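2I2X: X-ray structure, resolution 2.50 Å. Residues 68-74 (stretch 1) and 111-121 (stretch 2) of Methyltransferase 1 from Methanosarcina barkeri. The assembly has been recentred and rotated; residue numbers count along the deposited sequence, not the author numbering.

Stretch 1, residues 68-74: DPIDLID
Stretch 2 (111-121) YCKENSGATPK

The contact between residues 68-74 and 111-121 of this methyltransferase chain is a small, largely apolar packing of a helical turn against a weakly bonded helical segment and the loop that follows it, held by shape and van der Waals contact, with no clear hydrogen bond crossing between the two. It illustrates a general principle: segments distant in sequence, here at least 39 residues apart where they touch, can be joined by a few well-placed aliphatic groups. The buried surface, both sides summed, is 422 Å².

Stretch 1 enters through Asp68, whose phi/psi of 74/59 lies outside the right-handed helical region, and then turns through helical angles: -61/-58 at Pro69, -81/-21 at Ile70 and -73/-30 at Asp71. Weak hydrogen bonds run from Leu72 N to Asp68 O (3.4 Å) and from Ile73 N to Ile70 O (3.5 Å), and Asp74 N donates a hydrogen bond to Asp71 O at 3.2 Å. Stretch 2 begins in a weakly bonded helix about Tyr111 to Lys113, with Glu114 N weakly hydrogen-bonded to Tyr111 O (3.4 Å), then leaves helical geometry at Asn115 (-142/27) and Ser116 (-110/-72). Ser116, chi1 p, donates a hydrogen bond from OG to Lys113 O at 2.7 Å, tying the loop back to the helix. Positive phi values follow at Gly117 (66/-30) and Thr119 (73/132), before Pro120 (-80/167) and Lys121 (-130/143) extend the chain. From Tyr111 to Ser116 the chain runs roughly opposite to Ile70-Ile73; from Ala118 to Lys121 it turns back.

The register is set by Pro69 and Cys112, whose CA atoms lie 5.6 Å apart. The CB of each points toward the other stretch, and Cys112, chi1 m, brings SG to 3.5 Å from Pro69 O. The proline ring, C-gamma endo, sits close to the loop: Pro69 CB is 2.9 Å from Asn115 O, a tight approach, and 3.9 Å from Asn115 CB.

Ile70 has the largest covered area of any residue here. Its CB points sideways, but chi1 t and chi2 p carry the side-chain end nearer stretch 2. There Ile70 CD1 lies 4.0 Å from Cys112 O, 3.7 Å from Ser116 CB and 3.8 Å from Pro120 CB, while Ile70 CG1 is 3.9 Å from Thr119 O. One methyl thus touches both Cys112 in the helical segment and the returning loop.

Ile73, a buried residue in the helix, adopts chi1 m and chi2 t with CB toward stretch 2. Its CG1 meets Cys112 CB at 4.1 Å and its CD1 meets Pro120 CB at 3.8 Å. Pro120, also C-gamma endo, therefore contacts both isoleucines through CB, and the apolar surfaces gain by excluding water together.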

ATOM      1  N   ASP B  68      54.520 -28.138  -0.748  1.00 97.75           N
ATOM      2  CA  ASP B  68      53.586 -27.011  -0.929  1.00 97.37           C
ATOM      3  C   ASP B  68      52.601 -26.749   0.208  1.00 97.20           C
ATOM      4  O   ASP B  68      51.391 -26.754  -0.009  1.00 97.36           O
ATOM      5  CB  ASP B  68      52.783 -27.187  -2.225  1.00 97.42           C
ATOM      6  CG  ASP B  68      53.641 -27.165  -3.455  1.00 97.14           C
ATOM      7  OD1 ASP B  68      54.165 -26.082  -3.790  1.00 97.26           O
ATOM      8  OD2 ASP B  68      53.762 -28.228  -4.097  1.00 96.67           O
ATOM      9  N   PRO B  69      53.099 -26.481   1.417  1.00 96.85           N
ATOM     10  CA  PRO B  69      52.132 -26.243   2.498  1.00 96.44           C
ATOM     11  C   PRO B  69      51.229 -25.037   2.216  1.00 95.78           C
ATOM     12  O   PRO B  69      50.015 -25.181   2.154  1.00 95.58           O
ATOM     13  CB  PRO B  69      53.018 -25.975   3.712  1.00 96.66           C
ATOM     14  CG  PRO B  69      54.387 -25.628   3.134  1.00 97.09           C
ATOM     15  CD  PRO B  69      54.500 -26.373   1.859  1.00 96.84           C
ATOM     16  N   ILE B  70      51.846 -23.876   2.010  1.00 95.16           N
ATOM     17  CA  ILE B  70      51.152 -22.606   1.811  1.00 94.44           C
ATOM     18  C   ILE B  70      50.648 -22.423   0.374  1.00 93.77           C
ATOM     19  O   ILE B  70      49.741 -21.628   0.132  1.00 93.66           O
ATOM     20  CB  ILE B  70      52.074 -21.402   2.225  1.00 94.64           C
ATOM     21  CG1 ILE B  70      51.256 -20.198   2.688  1.00 94.60           C
ATOM     22  CG2 ILE B  70      53.066 -21.021   1.105  1.00 94.98           C
ATOM     23  CD1 ILE B  70      50.639 -20.371   4.058  1.00 95.59           C
ATOM     24  N   ASP B  71      51.245 -23.156  -0.568  1.00 92.94           N
ATOM     25  CA  ASP B  71      50.914 -23.041  -1.994  1.00 91.91           C
ATOM     26  C   ASP B  71      49.545 -23.648  -2.342  1.00 90.96           C
ATOM     27  O   ASP B  71      48.882 -23.204  -3.287  1.00 90.64           O
ATOM     28  CB  ASP B  71      51.997 -23.704  -2.858  1.00 92.26           C
ATOM     29  CG  ASP B  71      53.407 -23.225  -2.529  1.00 92.62           C
ATOM     30  OD1 ASP B  71      53.955 -22.430  -3.324  1.00 92.85           O
ATOM     31  OD2 ASP B  71      53.970 -23.656  -1.494  1.00 92.86           O
ATOM     32  N   LEU B  72      49.150 -24.670  -1.577  1.00 89.79           N
ATOM     33  CA  LEU B  72      47.865 -25.363  -1.734  1.00 88.59           C
ATOM     34  C   LEU B  72      46.651 -24.453  -1.506  1.00 87.81           C
ATOM     35  O   LEU B  72      45.559 -24.744  -1.988  1.00 87.76           O
ATOM     36  CB  LEU B  72      47.779 -26.571  -0.788  1.00 88.52           C
ATOM     37  CG  LEU B  72      48.582 -27.837  -1.087  1.00 88.27           C
ATOM     38  CD1 LEU B  72      48.639 -28.729   0.142  1.00 88.28           C
ATOM     39  CD2 LEU B  72      48.035 -28.604  -2.280  1.00 88.00           C
ATOM     40  N   ILE B  73      46.843 -23.364  -0.765  1.00 86.64           N
ATOM     41  CA  ILE B  73      45.787 -22.377  -0.559  1.00 85.52           C
ATOM     42  C   ILE B  73      45.217 -21.928  -1.902  1.00 84.75           C
ATOM     43  O   ILE B  73      43.998 -21.882  -2.071  1.00 84.83           O
ATOM     44  CB  ILE B  73      46.273 -21.157   0.283  1.00 85.53           C
ATOM     45  CG1 ILE B  73      46.500 -21.579   1.741  1.00 85.52           C
ATOM     46  CG2 ILE B  73      45.276 -19.995   0.204  1.00 85.25           C
ATOM     47  CD1 ILE B  73      47.060 -20.486   2.648  1.00 85.54           C
ATOM     48  N   ASP B  74      46.095 -21.639  -2.858  1.00 83.59           N
ATOM     49  CA  ASP B  74      45.679 -21.096  -4.149  1.00 82.62           C
ATOM     50  C   ASP B  74      45.577 -22.155  -5.246  1.00 81.67           C
ATOM     51  O   ASP B  74      45.112 -21.869  -6.354  1.00 81.48           O
ATOM     52  CB  ASP B  74      46.621 -19.963  -4.570  1.00 82.87           C
ATOM     53  CG  ASP B  74      46.746 -18.879  -3.502  1.00 83.47           C
ATOM     54  OD1 ASP B  74      45.703 -18.401  -3.002  1.00 84.85           O
ATOM     55  OD2 ASP B  74      47.886 -18.501  -3.154  1.00 83.86           O
ATOM     56  N   TYR B 111      44.854 -25.086   8.594  1.00 88.11           N
ATOM     57  CA  TYR B 111      45.691 -26.289   8.646  1.00 89.05           C
ATOM     58  C   TYR B 111      46.963 -26.074   7.810  1.00 89.46           C
ATOM     59  O   TYR B 111      47.993 -26.712   8.046  1.00 89.49           O
ATOM     60  CB  TYR B 111      44.927 -27.548   8.197  1.00 89.27           C
ATOM     61  CG  TYR B 111      45.686 -28.848   8.442  1.00 89.65           C
ATOM     62  CD1 TYR B 111      45.589 -29.518   9.672  1.00 89.61           C
ATOM     63  CD2 TYR B 111      46.507 -29.405   7.448  1.00 89.48           C
ATOM     64  CE1 TYR B 111      46.287 -30.705   9.906  1.00 89.66           C
ATOM     65  CE2 TYR B 111      47.211 -30.591   7.670  1.00 89.56           C
ATOM     66  CZ  TYR B 111      47.095 -31.234   8.900  1.00 90.14           C
ATOM     67  OH  TYR B 111      47.790 -32.400   9.125  1.00 90.09           O
ATOM     68  N   CYS B 112      46.876 -25.164   6.840  1.00 89.96           N
ATOM     69  CA  CYS B 112      48.036 -24.717   6.066  1.00 90.26           C
ATOM     70  C   CYS B 112      48.884 -23.701   6.835  1.00 90.75           C
ATOM     71  O   CYS B 112      50.043 -23.474   6.477  1.00 90.89           O
ATOM     72  CB  CYS B 112      47.596 -24.132   4.727  1.00 90.13           C
ATOM     73  SG  CYS B 112      46.890 -25.353   3.620  1.00 89.51           S
ATOM     74  N   LYS B 113      48.292 -23.088   7.865  1.00 91.12           N
ATOM     75  CA  LYS B 113      49.015 -22.264   8.835  1.00 91.49           C
ATOM     76  C   LYS B 113      49.991 -23.153   9.610  1.00 91.80           C
ATOM     77  O   LYS B 113      51.110 -22.744   9.933  1.00 91.64           O
ATOM     78  CB  LYS B 113      48.041 -21.622   9.839  1.00 91.55           C
ATOM     79  CG  LYS B 113      47.315 -20.329   9.420  1.00 91.47           C
ATOM     80  CD  LYS B 113      46.772 -19.605  10.680  1.00 91.11           C
ATOM     81  CE  LYS B 113      45.709 -18.542  10.375  1.00 90.57           C
ATOM     82  NZ  LYS B 113      44.326 -19.102  10.295  1.00 89.10           N
ATOM     83  N   GLU B 114      49.545 -24.375   9.894  1.00 92.26           N
ATOM     84  CA  GLU B 114      50.251 -25.309  10.763  1.00 92.89           C
ATOM     85  C   GLU B 114      51.437 -26.017  10.109  1.00 93.29           C
ATOM     86  O   GLU B 114      52.043 -26.892  10.729  1.00 93.68           O
ATOM     87  CB  GLU B 114      49.277 -26.361  11.299  1.00 92.89           C
ATOM     88  CG  GLU B 114      48.205 -25.819  12.242  1.00 94.04           C
ATOM     89  CD  GLU B 114      47.096 -26.826  12.497  1.00 95.04           C
ATOM     90  OE1 GLU B 114      47.384 -28.048  12.513  1.00 95.78           O
ATOM     91  OE2 GLU B 114      45.933 -26.396  12.672  1.00 94.87           O
ATOM     92  N   ASN B 115      51.764 -25.658   8.866  1.00 93.45           N
ATOM     93  CA  ASN B 115      52.916 -26.229   8.152  1.00 93.38           C
ATOM     94  C   ASN B 115      53.639 -25.183   7.299  1.00 93.24           C
ATOM     95  O   ASN B 115      54.278 -25.519   6.310  1.00 92.99           O
ATOM     96  CB  ASN B 115      52.477 -27.404   7.265  1.00 93.55           C
ATOM     97  CG  ASN B 115      51.771 -28.506   8.041  1.00 94.04           C
ATOM     98  OD1 ASN B 115      52.226 -28.925   9.109  1.00 94.21           O
ATOM     99  ND2 ASN B 115      50.657 -28.989   7.500  1.00 94.68           N
ATOM    100  N   SER B 116      53.553 -23.918   7.702  1.00 93.27           N
ATOM    101  CA  SER B 116      53.912 -22.798   6.826  1.00 93.20           C
ATOM    102  C   SER B 116      55.178 -22.047   7.213  1.00 92.93           C
ATOM    103  O   SER B 116      56.191 -22.143   6.523  1.00 92.94           O
ATOM    104  CB  SER B 116      52.741 -21.804   6.723  1.00 93.46           C
ATOM    105  OG  SER B 116      52.296 -21.364   8.004  1.00 93.42           O
ATOM    106  N   GLY B 117      55.099 -21.282   8.299  1.00 92.68           N
ATOM    107  CA  GLY B 117      56.131 -20.312   8.648  1.00 92.37           C
ATOM    108  C   GLY B 117      56.244 -19.160   7.654  1.00 92.26           C
ATOM    109  O   GLY B 117      56.593 -18.041   8.039  1.00 92.09           O
ATOM    110  N   ALA B 118      55.929 -19.439   6.385  1.00 92.13           N
ATOM    111  CA  ALA B 118      56.135 -18.509   5.261  1.00 91.92           C
ATOM    112  C   ALA B 118      55.120 -17.355   5.118  1.00 91.80           C
ATOM    113  O   ALA B 118      55.382 -16.409   4.369  1.00 91.89           O
ATOM    114  CB  ALA B 118      56.244 -19.291   3.939  1.00 92.00           C
ATOM    115  N   THR B 119      53.986 -17.436   5.829  1.00 91.36           N
ATOM    116  CA  THR B 119      52.875 -16.461   5.748  1.00 90.93           C
ATOM    117  C   THR B 119      52.087 -16.596   4.439  1.00 90.53           C
ATOM    118  O   THR B 119      52.685 -16.659   3.363  1.00 90.56           O
ATOM    119  CB  THR B 119      53.334 -14.974   5.955  1.00 91.01           C
ATOM    120  OG1 THR B 119      54.101 -14.874   7.156  1.00 91.36           O
ATOM    121  CG2 THR B 119      52.144 -14.012   6.059  1.00 90.69           C
ATOM    122  N   PRO B 120      50.740 -16.647   4.530  1.00 89.98           N
ATOM    123  CA  PRO B 120      49.924 -16.690   3.311  1.00 89.34           C
ATOM    124  C   PRO B 120      49.771 -15.299   2.699  1.00 88.58           C
ATOM    125  O   PRO B 120      50.090 -14.308   3.347  1.00 88.60           O
ATOM    126  CB  PRO B 120      48.571 -17.222   3.802  1.00 89.64           C
ATOM    127  CG  PRO B 120      48.681 -17.361   5.325  1.00 90.00           C
ATOM    128  CD  PRO B 120      49.917 -16.658   5.754  1.00 89.92           C
ATOM    129  N   LYS B 121      49.294 -15.221   1.464  1.00 87.72           N
ATOM    130  CA  LYS B 121      49.134 -13.925   0.807  1.00 86.90           C
ATOM    131  C   LYS B 121      47.736 -13.769   0.207  1.00 86.08           C
ATOM    132  O   LYS B 121      47.167 -14.734  -0.318  1.00 86.03           O
ATOM    133  CB  LYS B 121      50.202 -13.733  -0.273  1.00 87.07           C
ATOM    134  CG  LYS B 121      50.346 -12.291  -0.773  1.00 87.47           C
ATOM    135  CD  LYS B 121      50.297 -12.211  -2.300  1.00 87.97           C
ATOM    136  CE  LYS B 121      51.536 -12.828  -2.949  1.00 88.57           C
ATOM    137  NZ  LYS B 121      51.279 -13.156  -4.377  1.00 88.57           N
TER